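PDB 3QA9: CoA binding domain protein, which is of unknown function but belongs to the CoA-binding domain family, whose members have a Rossmann-like fold with a parallel beta sheet. Local coordinates for residues A[14-19]-A[101-106]; A[19-24]-A[46-51]. All blocks are in the same frame, centred on the assembly; numbering follows the deposited sequence.

Contact 1. Residues A[14-19]-A[101-106]; sequences EILTRY and VVWFQY
Ile15 and Leu16 near the C-terminal end of helix 9-18, with Tyr19 just beyond it, meet Val101 and Trp103 of strand 101-104 in an apolar, largely buried contact between a helix and one face of the central parallel sheet. The helix does not run along the strand: the axis of helix 14-18 passes 11.4 Å from that of strand 101-104 at a signed crossing angle of -118°, and side chains alone bridge the gap. Val101 and Trp103, two residues apart, both point toward the helix. The Trp103 side chain stands up from the strand with CG anti to the backbone N (chi1 -170°), and together with chi2 (-58°) this presents the six-membered half of the indole to the helix. There the Leu16 side chain crosses that of Trp103 at about a right angle, its CD2 4.0 Å from Trp103 CZ3. The CG2 branch of Ile15 approaches the indole at its edge, near the ring plane, with CG2 4.3 Å from CZ3 of Trp103. The same methyl also faces Val101, its CG2 being 4.3 Å from Val101 CG2, and so sits between the two strand side chains. Tyr19 is the first residue past the helix to leave helical phi/psi, and its ring lies against Val101, with CE1 3.9 Å from Val101 CG2. The indole's polar NE1 is satisfied outside these segments by a hydrogen bond to Arg128 O, which would restrain the rotation of the ring. Val125 of the neighbouring strand and Met130 of helix 130-137 pack against Trp103 as well, while Ile15 also rests on Ile123 and Val125. This is the layered helix-on-sheet packing of a Rossmann-like alpha/beta fold, here with the helix that precedes the first strand lying over a strand distant in sequence.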
ATOM      1  N   GLU A  14       5.556  -7.696  11.129  1.00 15.21           N
ATOM      2  CA  GLU A  14       4.216  -8.153  11.482  1.00 14.24           C
ATOM      3  C   GLU A  14       3.171  -7.718  10.471  1.00 15.06           C
ATOM      4  O   GLU A  14       2.282  -8.478  10.107  1.00 14.01           O
ATOM      5  CB  GLU A  14       3.837  -7.642  12.878  1.00 14.97           C
ATOM      6  CG  GLU A  14       4.621  -8.329  13.978  1.00 19.95           C
ATOM      7  CD  GLU A  14       4.276  -7.846  15.378  1.00 21.87           C
ATOM      8  OE1 GLU A  14       3.116  -7.477  15.611  1.00 26.22           O
ATOM      9  OE2 GLU A  14       5.167  -7.861  16.245  1.00 24.65           O
ATOM     10  N   ILE A  15       3.283  -6.482  10.015  1.00 14.24           N
ATOM     11  CA  ILE A  15       2.341  -5.966   9.035  1.00 13.70           C
ATOM     12  C   ILE A  15       2.387  -6.777   7.745  1.00 14.38           C
ATOM     13  O   ILE A  15       1.351  -7.153   7.194  1.00 14.51           O
ATOM     14  CB  ILE A  15       2.651  -4.493   8.719  1.00 14.99           C
ATOM     15  CG1 ILE A  15       2.325  -3.627   9.941  1.00 14.34           C
ATOM     16  CG2 ILE A  15       1.865  -4.044   7.506  1.00 13.59           C
ATOM     17  CD1 ILE A  15       2.839  -2.205   9.822  1.00 16.79           C
ATOM     18  N   LEU A  16       3.596  -7.049   7.269  1.00 14.73           N
ATOM     19  CA  LEU A  16       3.777  -7.803   6.032  1.00 15.63           C
ATOM     20  C   LEU A  16       3.385  -9.265   6.154  1.00 17.60           C
ATOM     21  O   LEU A  16       2.961  -9.884   5.179  1.00 17.95           O
ATOM     22  CB  LEU A  16       5.228  -7.716   5.576  1.00 14.40           C
ATOM     23  CG  LEU A  16       5.725  -6.331   5.160  1.00 15.66           C
ATOM     24  CD1 LEU A  16       7.216  -6.406   4.881  1.00 17.81           C
ATOM     25  CD2 LEU A  16       4.961  -5.850   3.934  1.00 15.44           C
ATOM     26  N   THR A  17       3.539  -9.823   7.347  1.00 17.11           N
ATOM     27  CA  THR A  17       3.190 -11.214   7.544  1.00 20.15           C
ATOM     28  C   THR A  17       1.722 -11.451   7.834  1.00 20.29           C
ATOM     29  O   THR A  17       1.148 -12.430   7.388  1.00 17.96           O
ATOM     30  CB  THR A  17       4.023 -11.836   8.672  1.00 20.25           C
ATOM     31  OG1 THR A  17       3.837 -11.089   9.872  1.00 25.73           O
ATOM     32  CG2 THR A  17       5.454 -11.825   8.321  1.00 20.86           C
ATOM     33  N   ARG A  18       1.103 -10.544   8.572  1.00 21.23           N
ATOM     34  CA  ARG A  18      -0.295 -10.719   8.943  1.00 20.83           C
ATOM     35  C   ARG A  18      -1.375 -10.255   7.971  1.00 21.79           C
ATOM     36  O   ARG A  18      -2.467 -10.828   7.928  1.00 20.03           O
ATOM     37  CB  ARG A  18      -0.534 -10.075  10.314  1.00 23.61           C
ATOM     38  CG  ARG A  18       0.385 -10.624  11.390  1.00 26.39           C
ATOM     39  CD  ARG A  18       0.136  -9.978  12.738  1.00 32.38           C
ATOM     40  NE  ARG A  18       1.058 -10.485  13.753  1.00 34.29           N
ATOM     41  CZ  ARG A  18       1.061 -10.096  15.024  1.00 36.60           C
ATOM     42  NH1 ARG A  18       0.187  -9.191  15.444  1.00 37.68           N
ATOM     43  NH2 ARG A  18       1.939 -10.613  15.876  1.00 36.99           N
ATOM     44  N   TYR A  19      -1.074  -9.233   7.183  1.00 19.47           N
ATOM     45  CA  TYR A  19      -2.049  -8.678   6.247  1.00 18.90           C
ATOM     46  C   TYR A  19      -1.733  -8.963   4.788  1.00 20.90           C
ATOM     47  O   TYR A  19      -0.726  -8.508   4.269  1.00 20.28           O
ATOM     48  CB  TYR A  19      -2.127  -7.177   6.462  1.00 18.49           C
ATOM     49  CG  TYR A  19      -2.523  -6.796   7.863  1.00 17.17           C
ATOM     50  CD1 TYR A  19      -1.817  -5.826   8.559  1.00 15.34           C
ATOM     51  CD2 TYR A  19      -3.641  -7.363   8.466  1.00 16.54           C
ATOM     52  CE1 TYR A  19      -2.211  -5.419   9.815  1.00 14.09           C
ATOM     53  CE2 TYR A  19      -4.051  -6.971   9.728  1.00 16.07           C
ATOM     54  CZ  TYR A  19      -3.330  -5.994  10.396  1.00 15.69           C
ATOM     55  OH  TYR A  19      -3.709  -5.589  11.648  1.00 16.84           O
ATOM     56  N   VAL A 101      -4.002  -0.488   7.950  1.00 13.77           N
ATOM     57  CA  VAL A 101      -2.750   0.195   7.721  1.00 11.98           C
ATOM     58  C   VAL A 101      -2.723   1.086   6.505  1.00 13.04           C
ATOM     59  O   VAL A 101      -3.288   0.774   5.484  1.00 12.97           O
ATOM     60  CB  VAL A 101      -1.628  -0.856   7.541  1.00 12.16           C
ATOM     61  CG1 VAL A 101      -0.292  -0.184   7.162  1.00 13.97           C
ATOM     62  CG2 VAL A 101      -1.495  -1.689   8.804  1.00 11.55           C
ATOM     63  N   VAL A 102      -2.070   2.220   6.650  1.00 12.96           N
ATOM     64  CA  VAL A 102      -1.877   3.107   5.530  1.00 12.91           C
ATOM     65  C   VAL A 102      -0.374   3.161   5.339  1.00 12.00           C
ATOM     66  O   VAL A 102       0.350   3.594   6.223  1.00 11.05           O
ATOM     67  CB  VAL A 102      -2.403   4.507   5.788  1.00 12.83           C
ATOM     68  CG1 VAL A 102      -1.896   5.410   4.717  1.00 14.93           C
ATOM     69  CG2 VAL A 102      -3.921   4.502   5.784  1.00 14.99           C
ATOM     70  N   TRP A 103       0.084   2.689   4.188  1.00 11.26           N
ATOM     71  CA  TRP A 103       1.507   2.660   3.881  1.00 12.60           C
ATOM     72  C   TRP A 103       1.874   3.732   2.857  1.00 12.98           C
ATOM     73  O   TRP A 103       1.441   3.678   1.709  1.00 13.28           O
ATOM     74  CB  TRP A 103       1.883   1.263   3.352  1.00 11.71           C
ATOM     75  CG  TRP A 103       3.358   0.987   3.214  1.00 10.30           C
ATOM     76  CD1 TRP A 103       4.259   1.688   2.465  1.00 11.91           C
ATOM     77  CD2 TRP A 103       4.092  -0.096   3.809  1.00 12.31           C
ATOM     78  NE1 TRP A 103       5.501   1.109   2.546  1.00  9.59           N
ATOM     79  CE2 TRP A 103       5.426   0.002   3.355  1.00 10.26           C
ATOM     80  CE3 TRP A 103       3.743  -1.159   4.658  1.00 11.96           C
ATOM     81  CZ2 TRP A 103       6.423  -0.898   3.746  1.00 11.32           C
ATOM     82  CZ3 TRP A 103       4.736  -2.063   5.047  1.00 12.21           C
ATOM     83  CH2 TRP A 103       6.057  -1.931   4.579  1.00 11.90           C
ATOM     84  N   PHE A 104       2.651   4.719   3.287  1.00 12.31           N
ATOM     85  CA  PHE A 104       3.092   5.785   2.391  1.00 13.21           C
ATOM     86  C   PHE A 104       4.421   5.403   1.746  1.00 13.12           C
ATOM     87  O   PHE A 104       5.457   5.372   2.416  1.00 12.75           O
ATOM     88  CB  PHE A 104       3.301   7.100   3.151  1.00 12.31           C
ATOM     89  CG  PHE A 104       2.052   7.671   3.759  1.00 12.07           C
ATOM     90  CD1 PHE A 104       1.607   7.243   5.010  1.00 12.41           C
ATOM     91  CD2 PHE A 104       1.348   8.682   3.106  1.00 12.51           C
ATOM     92  CE1 PHE A 104       0.478   7.816   5.601  1.00 13.41           C
ATOM     93  CE2 PHE A 104       0.216   9.260   3.690  1.00 13.72           C
ATOM     94  CZ  PHE A 104      -0.215   8.827   4.942  1.00 13.75           C
ATOM     95  N   GLN A 105       4.399   5.112   0.450  1.00 13.89           N
ATOM     96  CA  GLN A 105       5.630   4.766  -0.254  1.00 14.86           C
ATOM     97  C   GLN A 105       6.527   6.006  -0.286  1.00 16.12           C
ATOM     98  O   GLN A 105       6.123   7.088   0.142  1.00 17.16           O
ATOM     99  CB  GLN A 105       5.311   4.304  -1.685  1.00 14.29           C
ATOM    100  CG  GLN A 105       4.533   2.993  -1.747  1.00 13.32           C
ATOM    101  CD  GLN A 105       5.417   1.766  -1.603  1.00 15.98           C
ATOM    102  OE1 GLN A 105       5.032   0.774  -0.976  1.00 15.36           O
ATOM    103  NE2 GLN A 105       6.603   1.818  -2.200  1.00 15.42           N
ATOM    104  N   TYR A 106       7.744   5.860  -0.790  1.00 15.92           N
ATOM    105  CA  TYR A 106       8.650   7.003  -0.848  1.00 16.69           C
ATOM    106  C   TYR A 106       8.059   8.220  -1.502  1.00 16.44           C
ATOM    107  O   TYR A 106       7.427   8.126  -2.536  1.00 15.52           O
ATOM    108  CB  TYR A 106       9.911   6.664  -1.616  1.00 17.37           C
ATOM    109  CG  TYR A 106      10.667   5.512  -1.078  1.00 19.09           C
ATOM    110  CD1 TYR A 106      10.897   4.408  -1.874  1.00 22.01           C
ATOM    111  CD2 TYR A 106      11.173   5.529   0.211  1.00 21.01           C
ATOM    112  CE1 TYR A 106      11.639   3.362  -1.431  1.00 24.95           C
ATOM    113  CE2 TYR A 106      11.929   4.474   0.689  1.00 24.66           C
ATOM    114  CZ  TYR A 106      12.145   3.384  -0.147  1.00 24.82           C
ATOM    115  OH  TYR A 106      12.902   2.322   0.254  1.00 28.90           O
TER

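Contact 2. Residues A[19-24]-A[46-51]; sequences YKKIAL and GYDVYP
Four backbone hydrogen bonds join Lys20, Ile22 and Leu24 to Asp48 and Tyr50, pairing the two parallel strands of the beta-alpha-beta unit strand 21-25, helix 34-43, strand 48-52 of the Rossmann-like fold. Ile22 bonds through both its backbone N and its backbone O: N donates to Asp48 O at 2.8 Å, and O accepts from Tyr50 N at 2.7 Å in a nearly straight bond (176°). Asp48 N reaches Lys20 O, whereas Leu24 N approaches Tyr50 O from above the carbonyl plane.

On the face shared with Ala23 and Tyr50, a salt bridge links Lys21 NZ to Asp48 OD1 over 3.2 Å, using the anti lone pair of that oxygen; Asp48 OD2 is held by Arg62. Bends of the Lys21 chain at chi2 (-94°) and chi4 bring NZ within bonding distance of Asp48.

Ile22, Leu24 and Val49 occupy the other face, where Leu24 CB lies 3.8 Å from Val49 CG1 and Met39 of helix 34-43 packs on both residues. Before the strands begin, Lys20 and Tyr47 cross, with Leu16 O the polar partner of both. Lys20 CD makes an off-centre CH-pi contact, 4.2 Å from the centroid of the Tyr47 ring.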
ATOM      1  N   TYR A  19      -1.074  -9.233   7.183  1.00 19.47           N
ATOM      2  CA  TYR A  19      -2.049  -8.678   6.247  1.00 18.90           C
ATOM      3  C   TYR A  19      -1.733  -8.963   4.788  1.00 20.90           C
ATOM      4  O   TYR A  19      -0.726  -8.508   4.269  1.00 20.28           O
ATOM      5  CB  TYR A  19      -2.127  -7.177   6.462  1.00 18.49           C
ATOM      6  CG  TYR A  19      -2.523  -6.796   7.863  1.00 17.17           C
ATOM      7  CD1 TYR A  19      -1.817  -5.826   8.559  1.00 15.34           C
ATOM      8  CD2 TYR A  19      -3.641  -7.363   8.466  1.00 16.54           C
ATOM      9  CE1 TYR A  19      -2.211  -5.419   9.815  1.00 14.09           C
ATOM     10  CE2 TYR A  19      -4.051  -6.971   9.728  1.00 16.07           C
ATOM     11  CZ  TYR A  19      -3.330  -5.994  10.396  1.00 15.69           C
ATOM     12  OH  TYR A  19      -3.709  -5.589  11.648  1.00 16.84           O
ATOM     13  N   LYS A  20      -2.608  -9.700   4.119  1.00 19.34           N
ATOM     14  CA  LYS A  20      -2.362 -10.035   2.731  1.00 20.85           C
ATOM     15  C   LYS A  20      -3.283  -9.333   1.740  1.00 21.14           C
ATOM     16  O   LYS A  20      -3.058  -9.392   0.542  1.00 20.40           O
ATOM     17  CB  LYS A  20      -2.440 -11.559   2.551  1.00 23.71           C
ATOM     18  CG  LYS A  20      -1.523 -12.350   3.472  1.00 25.95           C
ATOM     19  CD  LYS A  20      -0.035 -12.121   3.208  1.00 27.58           C
ATOM     20  CE  LYS A  20       0.810 -12.722   4.331  1.00 29.44           C
ATOM     21  NZ  LYS A  20       2.278 -12.695   4.115  1.00 31.70           N
ATOM     22  N   LYS A  21      -4.311  -8.659   2.243  1.00 19.88           N
ATOM     23  CA  LYS A  21      -5.267  -7.967   1.382  1.00 19.55           C
ATOM     24  C   LYS A  21      -4.844  -6.504   1.187  1.00 19.14           C
ATOM     25  O   LYS A  21      -5.054  -5.657   2.060  1.00 18.13           O
ATOM     26  CB  LYS A  21      -6.682  -8.072   1.988  1.00 21.00           C
ATOM     27  CG  LYS A  21      -7.112  -9.507   2.394  1.00 23.46           C
ATOM     28  CD  LYS A  21      -7.907 -10.262   1.302  1.00 29.93           C
ATOM     29  CE  LYS A  21      -8.143 -11.762   1.589  1.00 30.99           C
ATOM     30  NZ  LYS A  21      -8.054 -12.658   0.362  1.00 33.39           N
ATOM     31  N   ILE A  22      -4.259  -6.219   0.025  1.00 19.22           N
ATOM     32  CA  ILE A  22      -3.750  -4.881  -0.287  1.00 19.59           C
ATOM     33  C   ILE A  22      -4.487  -4.103  -1.369  1.00 19.58           C
ATOM     34  O   ILE A  22      -4.833  -4.650  -2.410  1.00 21.72           O
ATOM     35  CB  ILE A  22      -2.278  -4.939  -0.779  1.00 19.32           C
ATOM     36  CG1 ILE A  22      -1.489  -5.993  -0.002  1.00 22.07           C
ATOM     37  CG2 ILE A  22      -1.636  -3.561  -0.649  1.00 19.07           C
ATOM     38  CD1 ILE A  22      -1.365  -5.715   1.473  1.00 22.18           C
ATOM     39  N   ALA A  23      -4.711  -2.819  -1.116  1.00 18.70           N
ATOM     40  CA  ALA A  23      -5.309  -1.927  -2.108  1.00 18.94           C
ATOM     41  C   ALA A  23      -4.137  -1.048  -2.498  1.00 18.57           C
ATOM     42  O   ALA A  23      -3.625  -0.291  -1.691  1.00 18.25           O
ATOM     43  CB  ALA A  23      -6.416  -1.097  -1.507  1.00 18.03           C
ATOM     44  N   LEU A  24      -3.690  -1.176  -3.736  1.00 18.97           N
ATOM     45  CA  LEU A  24      -2.552  -0.399  -4.176  1.00 17.46           C
ATOM     46  C   LEU A  24      -3.005   0.808  -4.962  1.00 19.24           C
ATOM     47  O   LEU A  24      -3.404   0.713  -6.115  1.00 17.26           O
ATOM     48  CB  LEU A  24      -1.626  -1.291  -4.995  1.00 17.78           C
ATOM     49  CG  LEU A  24      -0.226  -0.739  -5.209  1.00 18.47           C
ATOM     50  CD1 LEU A  24       0.782  -1.843  -5.092  1.00 16.73           C
ATOM     51  CD2 LEU A  24      -0.134  -0.030  -6.540  1.00 16.65           C
ATOM     52  N   GLY A  46       2.323 -14.017  -2.850  1.00 22.07           N
ATOM     53  CA  GLY A  46       1.103 -14.383  -2.154  1.00 23.04           C
ATOM     54  C   GLY A  46       0.195 -13.289  -1.630  1.00 22.60           C
ATOM     55  O   GLY A  46      -0.651 -13.553  -0.774  1.00 23.41           O
ATOM     56  N   TYR A  47       0.344 -12.068  -2.124  1.00 21.27           N
ATOM     57  CA  TYR A  47      -0.512 -10.979  -1.673  1.00 21.32           C
ATOM     58  C   TYR A  47      -1.686 -10.837  -2.621  1.00 22.86           C
ATOM     59  O   TYR A  47      -1.563 -11.084  -3.812  1.00 22.44           O
ATOM     60  CB  TYR A  47       0.274  -9.667  -1.632  1.00 18.48           C
ATOM     61  CG  TYR A  47       1.245  -9.596  -0.480  1.00 17.66           C
ATOM     62  CD1 TYR A  47       0.851  -9.101   0.763  1.00 17.09           C
ATOM     63  CD2 TYR A  47       2.546 -10.068  -0.620  1.00 15.84           C
ATOM     64  CE1 TYR A  47       1.739  -9.084   1.843  1.00 16.39           C
ATOM     65  CE2 TYR A  47       3.436 -10.057   0.441  1.00 16.69           C
ATOM     66  CZ  TYR A  47       3.031  -9.568   1.670  1.00 15.01           C
ATOM     67  OH  TYR A  47       3.921  -9.590   2.717  1.00 14.42           O
ATOM     68  N   ASP A  48      -2.825 -10.444  -2.074  1.00 22.26           N
ATOM     69  CA  ASP A  48      -4.027 -10.235  -2.863  1.00 23.35           C
ATOM     70  C   ASP A  48      -4.066  -8.724  -3.046  1.00 22.62           C
ATOM     71  O   ASP A  48      -4.458  -7.976  -2.158  1.00 22.28           O
ATOM     72  CB  ASP A  48      -5.241 -10.792  -2.097  1.00 26.98           C
ATOM     73  CG  ASP A  48      -6.510 -10.778  -2.916  1.00 31.62           C
ATOM     74  OD1 ASP A  48      -7.567 -11.179  -2.382  1.00 33.36           O
ATOM     75  OD2 ASP A  48      -6.449 -10.376  -4.092  1.00 33.39           O
ATOM     76  N   VAL A  49      -3.633  -8.289  -4.222  1.00 21.76           N
ATOM     77  CA  VAL A  49      -3.529  -6.876  -4.521  1.00 21.88           C
ATOM     78  C   VAL A  49      -4.578  -6.299  -5.446  1.00 21.38           C
ATOM     79  O   VAL A  49      -4.695  -6.710  -6.582  1.00 20.18           O
ATOM     80  CB  VAL A  49      -2.142  -6.545  -5.135  1.00 21.55           C
ATOM     81  CG1 VAL A  49      -1.961  -5.044  -5.178  1.00 21.25           C
ATOM     82  CG2 VAL A  49      -1.039  -7.212  -4.341  1.00 21.34           C
ATOM     83  N   TYR A  50      -5.316  -5.314  -4.947  1.00 20.91           N
ATOM     84  CA  TYR A  50      -6.333  -4.643  -5.729  1.00 21.53           C
ATOM     85  C   TYR A  50      -5.907  -3.270  -6.186  1.00 21.90           C
ATOM     86  O   TYR A  50      -5.784  -2.354  -5.386  1.00 21.64           O
ATOM     87  CB  TYR A  50      -7.629  -4.504  -4.934  1.00 23.39           C
ATOM     88  CG  TYR A  50      -8.178  -5.798  -4.431  1.00 24.28           C
ATOM     89  CD1 TYR A  50      -7.689  -6.378  -3.267  1.00 24.99           C
ATOM     90  CD2 TYR A  50      -9.226  -6.415  -5.093  1.00 26.71           C
ATOM     91  CE1 TYR A  50      -8.217  -7.553  -2.785  1.00 26.20           C
ATOM     92  CE2 TYR A  50      -9.767  -7.593  -4.627  1.00 25.82           C
ATOM     93  CZ  TYR A  50      -9.273  -8.151  -3.467  1.00 26.80           C
ATOM     94  OH  TYR A  50      -9.835  -9.309  -2.999  1.00 28.14           O
ATOM     95  N   PRO A  51      -5.699  -3.107  -7.495  1.00 21.73           N
ATOM     96  CA  PRO A  51      -5.290  -1.801  -8.014  1.00 22.44           C
ATOM     97  C   PRO A  51      -6.334  -0.701  -7.901  1.00 22.76           C
ATOM     98  O   PRO A  51      -7.514  -0.913  -8.092  1.00 23.87           O
ATOM     99  CB  PRO A  51      -4.910  -2.090  -9.472  1.00 22.51           C
ATOM    100  CG  PRO A  51      -5.622  -3.345  -9.816  1.00 21.92           C
ATOM    101  CD  PRO A  51      -5.754  -4.140  -8.547  1.00 22.16           C
TER

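In the fold
Contacts 1 and 2 have centres about 10 Å apart and share Tyr19, where helix 9-18 gives way to the segment leading into strand 21-25. Along the chain, contact 2 is nested inside the loop closed by contact 1. Both reach the same parallel sheet, ordered 48-52, 21-25, 77-80, 101-104, 123-126: contact 2 joins an outermost strand to its neighbour, whereas contact 1 brings the helix over a strand beyond 77-80. The two also touch directly, through a probable hydrogen bond of 2.7 Å between Leu16 O and Tyr47 OH. The C-terminal end of helix 9-18 thus touches both strand 101-104 and the residue leading into strand 48-52.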